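Local coordinates for uncharacterized protein (Staphylococcus aureus subsp. aureus Mu50, PDB 4QXZ) that is of unknown function but folds into a beta-barrel core resembling type VI secretion system proteins, joined to a pair of helices, at residues K25-Q30 and R85-R90; Q30-H35 and M153-K158; Y41-G46 and L60-S65; P95-S100 and Y121-Q126; T101-K106 and S113-C118. All coordinates share one frame; numbering follows the deposited sequence.

Interaction 1 (K25-Q30 and R85-R90)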
# COMPACT_ATOMS: atom_id res chain seq x y z
N LYS A 25 1.88 1.19 -1.79
CA LYS A 25 2.95 0.20 -1.90
C LYS A 25 4.18 0.83 -2.57
O LYS A 25 4.11 1.37 -3.67
CB LYS A 25 2.48 -1.03 -2.67
CG LYS A 25 3.47 -2.20 -2.63
CD LYS A 25 3.22 -3.20 -3.76
CE LYS A 25 4.24 -4.33 -3.73
NZ LYS A 25 4.35 -4.94 -5.08
N ALA A 26 5.31 0.71 -1.89
CA ALA A 26 6.56 1.29 -2.36
C ALA A 26 7.32 0.23 -3.13
O ALA A 26 7.71 -0.77 -2.55
CB ALA A 26 7.39 1.79 -1.16
N VAL A 27 7.54 0.46 -4.42
CA VAL A 27 8.23 -0.51 -5.27
C VAL A 27 9.65 -0.14 -5.73
O VAL A 27 10.35 -0.98 -6.30
CB VAL A 27 7.36 -0.88 -6.49
CG1 VAL A 27 6.18 -1.71 -6.02
CG2 VAL A 27 6.90 0.37 -7.21
N ARG A 28 10.08 1.10 -5.49
CA ARG A 28 11.49 1.47 -5.68
C ARG A 28 11.95 2.51 -4.70
O ARG A 28 11.19 3.42 -4.32
CB ARG A 28 11.76 1.98 -7.10
CG ARG A 28 11.48 0.95 -8.18
CD ARG A 28 11.68 1.55 -9.54
NE ARG A 28 13.08 1.85 -9.81
CZ ARG A 28 13.51 2.34 -10.97
NH1 ARG A 28 12.66 2.60 -11.95
NH2 ARG A 28 14.80 2.57 -11.13
N PHE A 29 13.21 2.40 -4.31
CA PHE A 29 13.76 3.29 -3.32
C PHE A 29 15.13 3.75 -3.76
O PHE A 29 15.95 2.93 -4.13
CB PHE A 29 13.87 2.58 -1.98
CG PHE A 29 14.47 3.43 -0.91
CD1 PHE A 29 13.78 4.55 -0.44
CD2 PHE A 29 15.70 3.13 -0.36
CE1 PHE A 29 14.33 5.36 0.54
CE2 PHE A 29 16.25 3.91 0.64
CZ PHE A 29 15.56 5.03 1.09
N GLN A 30 15.36 5.06 -3.72
CA GLN A 30 16.66 5.60 -4.09
C GLN A 30 17.07 6.71 -3.15
O GLN A 30 16.21 7.41 -2.58
CB GLN A 30 16.62 6.17 -5.50
CG GLN A 30 16.11 5.22 -6.57
CD GLN A 30 15.97 5.91 -7.92
OE1 GLN A 30 15.64 7.10 -7.98
NE2 GLN A 30 16.22 5.17 -9.00
N ARG A 85 13.93 9.25 -3.27
CA ARG A 85 12.97 9.08 -4.34
C ARG A 85 12.22 7.79 -4.06
O ARG A 85 12.84 6.76 -3.81
CB ARG A 85 13.68 8.96 -5.67
CG ARG A 85 14.64 10.08 -5.97
CD ARG A 85 13.91 11.39 -6.22
NE ARG A 85 14.85 12.51 -6.26
CZ ARG A 85 15.19 13.28 -5.23
NH1 ARG A 85 14.68 13.10 -4.02
NH2 ARG A 85 16.08 14.24 -5.42
N VAL A 86 10.90 7.86 -4.09
CA VAL A 86 10.05 6.69 -3.83
C VAL A 86 9.04 6.52 -4.99
O VAL A 86 8.28 7.45 -5.29
CB VAL A 86 9.30 6.83 -2.50
CG1 VAL A 86 8.59 5.52 -2.15
CG2 VAL A 86 10.24 7.26 -1.38
N VAL A 87 9.09 5.37 -5.65
CA VAL A 87 8.18 5.05 -6.75
C VAL A 87 7.05 4.22 -6.18
O VAL A 87 7.29 3.26 -5.43
CB VAL A 87 8.89 4.28 -7.85
CG1 VAL A 87 7.96 4.01 -9.02
CG2 VAL A 87 10.11 5.06 -8.32
N ILE A 88 5.85 4.57 -6.57
CA ILE A 88 4.65 4.07 -5.96
C ILE A 88 3.83 3.15 -6.86
O ILE A 88 3.63 3.43 -8.02
CB ILE A 88 3.79 5.24 -5.51
CG1 ILE A 88 4.48 5.99 -4.40
CG2 ILE A 88 2.45 4.76 -5.01
CD1 ILE A 88 3.82 7.30 -4.08
N THR A 89 3.45 2.02 -6.29
CA THR A 89 2.52 1.05 -6.93
C THR A 89 3.12 0.31 -8.09
O THR A 89 3.15 -0.90 -8.09
CB THR A 89 1.19 1.67 -7.34
OG1 THR A 89 0.52 2.18 -6.20
CG2 THR A 89 0.34 0.65 -7.97
N ARG A 90 3.56 1.03 -9.10
CA ARG A 90 4.16 0.38 -10.24
C ARG A 90 5.49 1.01 -10.63
O ARG A 90 5.61 2.20 -10.68
CB ARG A 90 3.20 0.39 -11.41
CG ARG A 90 1.89 -0.33 -11.09
CD ARG A 90 1.33 -1.09 -12.28
NE ARG A 90 0.17 -1.95 -11.92
CZ ARG A 90 -1.06 -1.50 -11.67
NH1 ARG A 90 -1.36 -0.20 -11.71
NH2 ARG A 90 -2.02 -2.37 -11.35
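Just past the end of strand 82-88, the amide of Thr89 reaches the carbonyl of Lys25, with N to O at 2.8 Å and an N-H...O angle of 169°. Next, Val87 O takes the amide N of Val27 at 3.0 Å, while Val87 N turns to Arg28 O at 3.2 Å. Val27 and Arg28 both face Val87, which makes a classic beta bulge in this antiparallel pair of the barrel sheet. Past the bulge, Gln30 and Arg85 bond in both directions through their backbones. On the face that carries Arg28, Val87 lies alongside it; with CG1 anti to its N (chi1 -178°), Val87 CG2 is left to touch Arg28 CB at 3.7 Å. Gln30 and Arg85 cross at about a right angle, Gln30 OE1 resting 3.6 Å from Arg85 CB. The polar ends look elsewhere: Arg28 and Gln30 both reach Glu40, and Arg85 makes a salt bridge with Asp83. On the face of the buried Phe29 ring, Ala26 CB packs against Val86 CG1 at 4.0 Å.

Interaction 2 (Q30-H35 and M153-K158)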
# COMPACT_ATOMS: atom_id res chain seq x y z
N GLN A 30 15.36 5.06 -3.72
CA GLN A 30 16.66 5.60 -4.09
C GLN A 30 17.07 6.71 -3.15
O GLN A 30 16.21 7.41 -2.58
CB GLN A 30 16.62 6.17 -5.50
CG GLN A 30 16.11 5.22 -6.57
CD GLN A 30 15.97 5.91 -7.92
OE1 GLN A 30 15.64 7.10 -7.98
NE2 GLN A 30 16.22 5.17 -9.00
N ILE A 31 18.39 6.90 -3.01
CA ILE A 31 18.96 8.01 -2.24
C ILE A 31 19.89 8.77 -3.16
O ILE A 31 20.71 8.16 -3.90
CB ILE A 31 19.74 7.54 -1.01
CG1 ILE A 31 18.85 6.64 -0.14
CG2 ILE A 31 20.25 8.74 -0.20
CD1 ILE A 31 19.31 6.47 1.29
N VAL A 32 19.74 10.08 -3.16
CA VAL A 32 20.46 10.96 -4.03
C VAL A 32 21.35 11.90 -3.26
O VAL A 32 20.93 12.49 -2.31
CB VAL A 32 19.48 11.80 -4.82
CG1 VAL A 32 20.17 12.50 -5.96
CG2 VAL A 32 18.41 10.92 -5.38
N ASN A 33 22.59 12.00 -3.67
CA ASN A 33 23.52 12.96 -3.10
C ASN A 33 23.62 14.29 -3.83
O ASN A 33 22.91 14.55 -4.74
CB ASN A 33 24.88 12.30 -2.88
CG ASN A 33 25.69 12.20 -4.12
OD1 ASN A 33 25.29 12.61 -5.17
ND2 ASN A 33 26.85 11.64 -4.01
N GLU A 34 24.52 15.14 -3.40
CA GLU A 34 24.68 16.50 -3.86
C GLU A 34 24.93 16.58 -5.31
O GLU A 34 24.61 17.55 -5.94
CB GLU A 34 25.96 17.04 -3.35
CG GLU A 34 26.13 17.28 -1.89
CD GLU A 34 27.53 17.75 -1.66
OE1 GLU A 34 28.32 17.69 -2.63
OE2 GLU A 34 27.83 18.26 -0.56
N HIS A 35 25.65 15.61 -5.80
CA HIS A 35 26.09 15.60 -7.14
C HIS A 35 25.15 14.93 -8.01
O HIS A 35 25.51 14.57 -9.11
CB HIS A 35 27.41 14.88 -7.26
CG HIS A 35 28.45 15.44 -6.38
ND1 HIS A 35 28.82 16.70 -6.45
CD2 HIS A 35 29.19 14.88 -5.40
CE1 HIS A 35 29.75 16.93 -5.56
NE2 HIS A 35 29.98 15.81 -4.92
N MET A 153 19.79 16.63 -13.94
CA MET A 153 18.43 16.85 -14.36
C MET A 153 17.51 15.68 -14.12
O MET A 153 16.35 15.87 -13.92
CB MET A 153 18.30 17.36 -15.79
CG MET A 153 18.46 18.88 -15.95
SD MET A 153 17.40 20.04 -15.20
CE MET A 153 16.08 19.86 -16.25
N GLN A 154 17.98 14.47 -14.27
CA GLN A 154 17.19 13.33 -13.88
C GLN A 154 17.00 13.04 -12.40
O GLN A 154 15.91 12.78 -11.97
CB GLN A 154 17.75 12.12 -14.55
CG GLN A 154 17.55 12.10 -16.02
CD GLN A 154 16.12 12.29 -16.40
OE1 GLN A 154 15.24 11.61 -15.93
NE2 GLN A 154 15.88 13.21 -17.25
N SER A 155 18.07 13.06 -11.64
CA SER A 155 18.07 12.75 -10.22
C SER A 155 17.50 13.81 -9.32
O SER A 155 17.02 13.54 -8.27
CB SER A 155 19.44 12.36 -9.74
OG SER A 155 20.38 13.39 -9.91
N LYS A 156 17.61 15.03 -9.78
CA LYS A 156 17.15 16.24 -9.10
C LYS A 156 17.62 16.52 -7.70
O LYS A 156 16.80 16.75 -6.87
CB LYS A 156 15.65 16.23 -9.12
CG LYS A 156 15.11 16.20 -10.53
CD LYS A 156 13.67 15.71 -10.60
CE LYS A 156 13.27 15.24 -11.99
NZ LYS A 156 12.08 14.35 -11.97
N PRO A 157 18.92 16.51 -7.43
CA PRO A 157 19.34 16.76 -6.05
C PRO A 157 18.81 18.10 -5.51
O PRO A 157 18.54 19.02 -6.30
CB PRO A 157 20.88 16.77 -6.14
CG PRO A 157 21.20 16.97 -7.58
CD PRO A 157 20.05 16.42 -8.37
N LYS A 158 18.64 18.18 -4.20
CA LYS A 158 18.41 19.47 -3.53
C LYS A 158 19.57 20.37 -3.87
O LYS A 158 20.73 19.95 -3.89
CB LYS A 158 18.30 19.36 -1.99
CG LYS A 158 16.93 18.89 -1.51
CD LYS A 158 16.41 19.72 -0.34
CE LYS A 158 14.91 19.51 -0.10
NZ LYS A 158 14.06 20.10 -1.18
O HOH W 1 20.16 15.32 -2.89
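Val32 meets Ser155 where the last residues of strand 23-32 run up against the C-terminal end of helix 142-155, so the contact joins the barrel sheet to the two-helix pair. From CB, the valine side chain forks toward the helix end. CG1, anti to the backbone N (chi1 -167°), touches Ser155 CB at 3.9 Å and also lies near Ser155 O and OG; CG2, the other branch, comes within 4.1 Å of Ser155 O. The same CG1 reaches on to Pro157, whose CB is 4.3 Å away, and one methyl thus bridges the last helical turn and the segment that leaves it.

The change of direction comes at Lys156, the first residue to leave the helix, with a positive phi of 54°. It brings the proline ring against the loop that follows the strand. There Pro157 CB sits 3.3 Å from Asn33 O, and Pro157 CG lies 3.8 Å from Glu34 O, so the ring packs against backbone carbonyls. Around this patch, Ser155 OG has the carbonyls of Gly36 and Arg151 within hydrogen-bonding reach, for one proton to serve, while Ser155 O receives a hydrogen bond from Arg85, tying the helix end to the sheet. No direct hydrogen bond links 30-35 with 153-158; a water donates to Val32 O at 3.0 Å and weakly accepts from Lys158 N at 3.5 Å.

Interaction 3 (Y41-G46 and L60-S65)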
# COMPACT_ATOMS: atom_id res chain seq x y z
N TYR A 41 18.36 0.98 -3.77
CA TYR A 41 18.36 -0.24 -2.97
C TYR A 41 17.21 -1.15 -3.40
O TYR A 41 16.08 -0.70 -3.53
CB TYR A 41 18.28 0.08 -1.49
CG TYR A 41 19.42 0.94 -1.02
CD1 TYR A 41 19.36 2.32 -1.13
CD2 TYR A 41 20.57 0.38 -0.49
CE1 TYR A 41 20.41 3.12 -0.71
CE2 TYR A 41 21.62 1.17 -0.06
CZ TYR A 41 21.54 2.54 -0.18
OH TYR A 41 22.57 3.34 0.23
N GLU A 42 17.53 -2.41 -3.63
CA GLU A 42 16.54 -3.40 -4.05
C GLU A 42 15.61 -3.77 -2.86
O GLU A 42 16.07 -4.26 -1.81
CB GLU A 42 17.25 -4.64 -4.63
CG GLU A 42 16.36 -5.83 -4.98
CD GLU A 42 15.45 -5.60 -6.18
OE1 GLU A 42 15.50 -4.50 -6.79
OE2 GLU A 42 14.68 -6.53 -6.52
N LEU A 43 14.31 -3.57 -3.08
CA LEU A 43 13.31 -3.75 -2.06
C LEU A 43 12.86 -5.19 -1.95
O LEU A 43 12.52 -5.82 -2.96
CB LEU A 43 12.10 -2.84 -2.35
CG LEU A 43 12.34 -1.31 -2.27
CD1 LEU A 43 11.04 -0.55 -2.41
CD2 LEU A 43 12.99 -0.91 -0.97
N GLU A 44 12.88 -5.71 -0.72
CA GLU A 44 12.16 -6.93 -0.39
C GLU A 44 10.68 -6.62 -0.20
O GLU A 44 9.79 -7.39 -0.62
CB GLU A 44 12.71 -7.54 0.89
CG GLU A 44 14.07 -8.20 0.71
CD GLU A 44 13.98 -9.52 -0.05
OE1 GLU A 44 13.06 -10.33 0.23
OE2 GLU A 44 14.85 -9.74 -0.92
N ASP A 45 10.42 -5.48 0.45
CA ASP A 45 9.08 -5.02 0.72
C ASP A 45 9.08 -3.51 0.88
O ASP A 45 10.13 -2.91 1.10
CB ASP A 45 8.58 -5.66 2.00
CG ASP A 45 7.11 -5.45 2.22
OD1 ASP A 45 6.33 -5.87 1.33
OD2 ASP A 45 6.75 -4.85 3.27
N GLY A 46 7.90 -2.91 0.79
CA GLY A 46 7.79 -1.47 0.95
C GLY A 46 6.38 -0.91 1.08
O GLY A 46 5.52 -1.11 0.20
N LEU A 60 7.71 5.77 5.85
CA LEU A 60 8.14 4.79 4.87
C LEU A 60 8.77 3.64 5.62
O LEU A 60 9.65 3.86 6.46
CB LEU A 60 9.16 5.38 3.88
CG LEU A 60 9.92 4.41 2.94
CD1 LEU A 60 8.98 3.82 1.91
CD2 LEU A 60 11.11 5.07 2.24
N GLU A 61 8.28 2.43 5.36
CA GLU A 61 8.89 1.21 5.91
C GLU A 61 9.32 0.33 4.75
O GLU A 61 8.51 0.01 3.88
CB GLU A 61 7.91 0.45 6.81
CG GLU A 61 8.59 -0.64 7.65
CD GLU A 61 7.68 -1.29 8.69
OE1 GLU A 61 6.89 -0.59 9.34
OE2 GLU A 61 7.78 -2.53 8.89
N ILE A 62 10.60 -0.05 4.75
CA ILE A 62 11.13 -0.92 3.71
C ILE A 62 11.90 -2.07 4.33
O ILE A 62 12.40 -1.96 5.45
CB ILE A 62 12.08 -0.18 2.74
CG1 ILE A 62 13.24 0.48 3.49
CG2 ILE A 62 11.33 0.86 1.94
CD1 ILE A 62 14.26 1.13 2.60
N VAL A 63 12.02 -3.15 3.57
CA VAL A 63 12.88 -4.26 3.95
C VAL A 63 13.94 -4.44 2.88
O VAL A 63 13.63 -4.56 1.70
CB VAL A 63 12.08 -5.56 4.10
CG1 VAL A 63 13.00 -6.72 4.50
CG2 VAL A 63 10.97 -5.37 5.14
N ILE A 64 15.21 -4.42 3.29
CA ILE A 64 16.32 -4.59 2.37
C ILE A 64 17.37 -5.51 2.98
O ILE A 64 17.27 -5.90 4.14
CB ILE A 64 16.97 -3.24 2.00
CG1 ILE A 64 17.42 -2.48 3.25
CG2 ILE A 64 16.00 -2.41 1.17
CD1 ILE A 64 18.30 -1.28 2.96
N SER A 65 18.37 -5.84 2.18
CA SER A 65 19.49 -6.66 2.62
C SER A 65 20.27 -6.03 3.77
O SER A 65 20.48 -4.83 3.77
CB SER A 65 20.43 -6.91 1.44
OG SER A 65 21.69 -7.34 1.89
O HOH W 2 18.15 -5.77 -0.81
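Glu44 N and Val63 O are 2.8 Å apart, and this hydrogen bond is paired with a second one, Val63 N to Asp45 O at 3.1 Å. Since Glu44 and Asp45 both face Val63, they form a classic beta bulge in the hairpin of strands 45-51 and 57-65. The two methyls of Val63 are shared between the bulge residues: CG1, anti to the backbone N (chi1 180°), meets Glu44 CB at 3.7 Å, and CG2 meets Asp45 CB at 4.0 Å.

On the opposite face, Leu43 crosses Ile62 at about a right angle, its CD2 lying 3.8 Å from Ile62 CG2. The same Leu43 CD2 also touches Ile64 CG2 at 4.0 Å, so one leucine methyl touches both isoleucines. Further out, a water joins the two segments, donating to Glu42 O at 2.8 Å and accepting from Ser65 N. The carboxylate of Asp45 points to the second subunit, where OD1 accepts from the backbone N atoms of Lys22 and Thr23.

Strand 23-32 flanks the hairpin on one side through Ala26 and Gly46, and strand 111-121 on the other through Ile62 and Ile114; Phe29 packs on Leu43 and Ile62, while Phe72 of helix 69-77 meets the Tyr41 ring edge-to-face.

Interaction 4 (P95-S100 and Y121-Q126)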
# COMPACT_ATOMS: atom_id res chain seq x y z
N PRO A 95 8.83 9.08 -9.62
CA PRO A 95 9.15 9.12 -8.22
C PRO A 95 8.45 10.26 -7.52
O PRO A 95 8.27 11.30 -8.11
CB PRO A 95 10.66 9.41 -8.19
CG PRO A 95 11.16 9.26 -9.57
CD PRO A 95 10.00 9.26 -10.50
N ALA A 96 8.05 10.05 -6.28
CA ALA A 96 7.75 11.15 -5.39
C ALA A 96 9.04 11.57 -4.67
O ALA A 96 9.96 10.78 -4.48
CB ALA A 96 6.67 10.77 -4.39
N LEU A 97 9.10 12.83 -4.26
CA LEU A 97 10.31 13.40 -3.71
C LEU A 97 10.10 13.64 -2.22
O LEU A 97 9.12 14.27 -1.85
CB LEU A 97 10.64 14.70 -4.42
CG LEU A 97 10.44 14.73 -5.95
CD1 LEU A 97 10.80 16.10 -6.50
CD2 LEU A 97 11.27 13.67 -6.65
N PHE A 98 10.99 13.11 -1.37
CA PHE A 98 10.92 13.36 0.06
C PHE A 98 12.26 13.75 0.65
O PHE A 98 13.33 13.40 0.14
CB PHE A 98 10.47 12.12 0.82
CG PHE A 98 9.13 11.60 0.42
CD1 PHE A 98 9.01 10.77 -0.68
CD2 PHE A 98 8.01 11.90 1.16
CE1 PHE A 98 7.78 10.29 -1.06
CE2 PHE A 98 6.78 11.41 0.79
CZ PHE A 98 6.66 10.60 -0.31
N GLU A 99 12.18 14.47 1.76
CA GLU A 99 13.33 14.71 2.61
C GLU A 99 13.06 13.91 3.87
O GLU A 99 11.99 14.06 4.48
CB GLU A 99 13.47 16.21 2.92
CG GLU A 99 14.71 16.56 3.75
CD GLU A 99 14.87 18.07 4.02
OE1 GLU A 99 13.97 18.83 3.57
OE2 GLU A 99 15.87 18.51 4.66
N SER A 100 14.01 13.07 4.26
CA SER A 100 13.78 12.19 5.40
C SER A 100 14.98 11.90 6.30
O SER A 100 16.15 12.16 5.94
CB SER A 100 13.19 10.86 4.90
OG SER A 100 14.15 10.12 4.19
N TYR A 121 7.93 16.80 -0.97
CA TYR A 121 8.14 18.10 -1.62
C TYR A 121 7.97 18.06 -3.14
O TYR A 121 7.97 16.98 -3.75
CB TYR A 121 9.48 18.74 -1.20
CG TYR A 121 10.72 18.15 -1.79
CD1 TYR A 121 11.22 18.58 -3.02
CD2 TYR A 121 11.45 17.19 -1.10
CE1 TYR A 121 12.40 18.04 -3.57
CE2 TYR A 121 12.61 16.63 -1.62
CZ TYR A 121 13.10 17.05 -2.86
OH TYR A 121 14.27 16.46 -3.36
N THR A 122 7.77 19.23 -3.74
CA THR A 122 7.58 19.35 -5.17
C THR A 122 8.79 20.04 -5.71
O THR A 122 9.35 20.93 -5.08
CB THR A 122 6.40 20.25 -5.55
OG1 THR A 122 5.32 20.02 -4.65
CG2 THR A 122 5.94 19.96 -6.97
N LEU A 123 9.18 19.64 -6.91
CA LEU A 123 10.31 20.26 -7.54
C LEU A 123 10.00 21.70 -7.78
O LEU A 123 8.93 22.04 -8.29
CB LEU A 123 10.64 19.59 -8.86
CG LEU A 123 12.05 19.94 -9.37
CD1 LEU A 123 13.12 19.44 -8.40
CD2 LEU A 123 12.22 19.36 -10.78
N ARG A 124 10.92 22.57 -7.41
CA ARG A 124 10.74 23.98 -7.65
C ARG A 124 10.60 24.31 -9.13
O ARG A 124 11.06 23.57 -10.00
CB ARG A 124 11.93 24.75 -7.10
CG ARG A 124 13.26 24.32 -7.70
CD ARG A 124 14.38 24.53 -6.70
NE ARG A 124 15.07 25.81 -6.90
CZ ARG A 124 16.04 26.26 -6.11
NH1 ARG A 124 16.45 25.55 -5.05
NH2 ARG A 124 16.62 27.43 -6.37
N GLN A 125 9.98 25.46 -9.40
CA GLN A 125 10.01 26.08 -10.72
C GLN A 125 11.46 26.45 -11.06
O GLN A 125 12.29 26.61 -10.15
CB GLN A 125 9.18 27.36 -10.74
CG GLN A 125 7.75 27.24 -10.23
CD GLN A 125 6.86 26.41 -11.14
OE1 GLN A 125 7.30 25.92 -12.18
NE2 GLN A 125 5.61 26.25 -10.74
N GLN A 126 11.76 26.61 -12.34
CA GLN A 126 13.08 27.08 -12.76
C GLN A 126 14.23 26.18 -12.23
O GLN A 126 15.36 26.65 -12.06
CB GLN A 126 13.30 28.54 -12.28
CG GLN A 126 12.68 29.62 -13.15
CD GLN A 126 11.16 29.59 -13.16
OE1 GLN A 126 10.54 28.89 -13.97
NE2 GLN A 126 10.55 30.37 -12.28
O HOH W 3 7.04 14.88 -5.00
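Leu97 and Tyr121 carry this contact, and the hydrogen bonds come first. Tyr121 N donates to Leu97 O at 2.9 Å, with an N-H...O angle of 157°. A water links Leu97 N and Tyr121 O: it accepts from Leu97 N at 3.0 Å and donates to Tyr121 O at 2.6 Å. The two backbones begin to part here, where strand 96-107 meets the end of strand 111-121 in the antiparallel barrel sheet, and the chain from Thr122 onward runs out toward helix 127-137.

A CH-pi contact makes up the aromatic part. Leu97 CB lies over one face of the tyrosine ring, 3.8 Å from the centroid and 13° off the normal. The ring gets there because CG of Tyr121 stands between its backbone N and carbonyl carbon (chi1 75°), folding it back across the strand. Its edge then meets backbone: Tyr121 CE2 is 3.7 Å from Phe98 C. The phenol oxygen is held elsewhere: Tyr121 OH hydrogen-bonds to Asp83, and the ring also takes part in a cation-pi contact with Lys158.

Plain apolar contact is supplied by Leu97 CD1, which touches Tyr121 CE1 and reaches past it to Leu123 CB at 4.2 Å, while the other branch, CD2, packs against Arg85.

Interaction 5 (T101-K106 and S113-C118)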
# COMPACT_ATOMS: atom_id res chain seq x y z
N THR A 101 14.65 11.33 7.47
CA THR A 101 15.64 10.81 8.42
C THR A 101 15.26 9.40 8.85
O THR A 101 14.07 9.04 8.91
CB THR A 101 15.70 11.68 9.69
OG1 THR A 101 14.38 11.83 10.20
CG2 THR A 101 16.26 13.07 9.39
N VAL A 102 16.27 8.60 9.18
CA VAL A 102 16.02 7.25 9.69
C VAL A 102 15.52 7.30 11.14
O VAL A 102 16.16 7.89 12.01
CB VAL A 102 17.28 6.37 9.62
CG1 VAL A 102 16.94 4.94 10.06
CG2 VAL A 102 17.86 6.39 8.21
N LYS A 103 14.36 6.69 11.37
CA LYS A 103 13.69 6.71 12.67
C LYS A 103 13.98 5.45 13.49
O LYS A 103 14.17 5.54 14.70
CB LYS A 103 12.20 6.82 12.44
CG LYS A 103 11.39 7.12 13.67
CD LYS A 103 9.91 7.02 13.33
CE LYS A 103 9.13 8.18 13.91
NZ LYS A 103 9.14 8.17 15.40
N SER A 104 13.99 4.29 12.83
CA SER A 104 14.29 3.02 13.51
C SER A 104 14.82 1.98 12.53
O SER A 104 14.50 2.00 11.34
CB SER A 104 13.05 2.49 14.26
OG SER A 104 12.08 1.95 13.40
N ILE A 105 15.65 1.07 13.05
CA ILE A 105 16.22 -0.03 12.26
C ILE A 105 16.03 -1.33 13.03
O ILE A 105 16.23 -1.38 14.24
CB ILE A 105 17.72 0.16 12.01
CG1 ILE A 105 18.00 1.54 11.42
CG2 ILE A 105 18.26 -0.91 11.08
CD1 ILE A 105 19.48 1.88 11.30
N LYS A 106 15.65 -2.37 12.31
CA LYS A 106 15.61 -3.71 12.84
C LYS A 106 16.47 -4.62 11.97
O LYS A 106 16.17 -4.80 10.79
CB LYS A 106 14.18 -4.21 12.80
CG LYS A 106 13.31 -3.68 13.92
CD LYS A 106 12.22 -4.70 14.20
CE LYS A 106 11.61 -4.51 15.57
NZ LYS A 106 10.63 -3.39 15.57
N SER A 113 14.89 -4.08 8.38
CA SER A 113 13.69 -3.28 8.23
C SER A 113 13.94 -1.84 8.73
O SER A 113 14.36 -1.63 9.88
CB SER A 113 12.54 -3.91 9.00
OG SER A 113 11.62 -2.92 9.38
N ILE A 114 13.67 -0.87 7.88
CA ILE A 114 13.97 0.52 8.19
C ILE A 114 12.74 1.38 8.02
O ILE A 114 12.13 1.38 6.95
CB ILE A 114 15.07 1.09 7.28
CG1 ILE A 114 16.25 0.12 7.20
CG2 ILE A 114 15.53 2.44 7.80
CD1 ILE A 114 17.22 0.45 6.10
N VAL A 115 12.41 2.12 9.07
CA VAL A 115 11.34 3.12 9.06
C VAL A 115 11.98 4.50 8.89
O VAL A 115 12.93 4.83 9.60
CB VAL A 115 10.54 3.05 10.38
CG1 VAL A 115 9.54 4.19 10.49
CG2 VAL A 115 9.83 1.70 10.50
N PHE A 116 11.46 5.30 7.96
CA PHE A 116 11.92 6.69 7.77
C PHE A 116 10.82 7.66 8.09
O PHE A 116 9.68 7.39 7.80
CB PHE A 116 12.31 6.98 6.32
CG PHE A 116 13.34 6.05 5.76
CD1 PHE A 116 12.98 4.77 5.38
CD2 PHE A 116 14.64 6.45 5.61
CE1 PHE A 116 13.92 3.91 4.87
CE2 PHE A 116 15.59 5.61 5.10
CZ PHE A 116 15.23 4.33 4.73
N GLU A 117 11.19 8.82 8.64
CA GLU A 117 10.27 9.95 8.79
C GLU A 117 10.40 10.87 7.57
O GLU A 117 11.44 11.46 7.36
CB GLU A 117 10.59 10.73 10.07
CG GLU A 117 9.56 11.80 10.42
CD GLU A 117 10.08 12.82 11.44
OE1 GLU A 117 10.57 12.39 12.52
OE2 GLU A 117 10.01 14.05 11.16
N CYS A 118 9.33 11.01 6.80
CA CYS A 118 9.39 11.66 5.52
C CYS A 118 8.51 12.88 5.46
O CYS A 118 7.45 12.91 6.08
CB CYS A 118 8.97 10.67 4.43
SG CYS A 118 10.05 9.22 4.32
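Val102 packs closely on the buried face of this strand pair. Its two methyls take different partners: CG1, anti to the backbone N (chi1 -175°), meets Ile114 CG2 at 3.7 Å, and CG2 lies 3.9 Å from Phe116 CE2. Beyond them Phe116 packs against Phe29, Leu60 and Ile62, while Phe72 of helix 69-77 touches Ile114 and Phe116 and Tyr75 of the same helix touches Val102.

Between the two faces run the backbone bonds of an antiparallel beta hairpin, strands 96-107 and 111-121 of the barrel. Val115 O is gripped twice, by Lys103 N at 2.9 Å and, weakly, by Ser104 N at 3.4 Å. With both residues facing Val115, this is a classic beta bulge, and it shifts the register by one residue. Toward the hairpin's turn the pairing becomes regular, with Lys106 and Ser113 bonded in both directions, each at 2.8 Å between N and O.

The other face is more open to solvent and richer in polar groups. Ser104 OG rests 3.6 Å from Val115 CB, and the aliphatic part of Lys103 lies alongside the same valine, CD to CG1 at 4.0 Å, before the chain bends off toward NZ. Thr101 and Glu117 run side by side there. Lys103 NZ stays 5.3 Å from Glu117 OE1, so these opposite charges can attract at most at a distance.

All five contacts belong to one curled antiparallel sheet or its margins. Interactions 1 and 3 lie about 10 Å apart between centres and meet where strand 23-32 pairs with strand 45-51; both lie at the contact with the second subunit. Interaction 5 continues from interaction 3 through strands 57-65 and 111-121, and shares strand 96-107 with interaction 4. Strand 82-88 then leads from interaction 4 back to interaction 1, closing the barrel. Along the chain, interaction 3 falls within the span bridged by interaction 1, and interaction 5 within that of interaction 4. Interaction 2, its helix end bonded to Arg85 of interaction 1, ties the closed barrel to the two-helix pair.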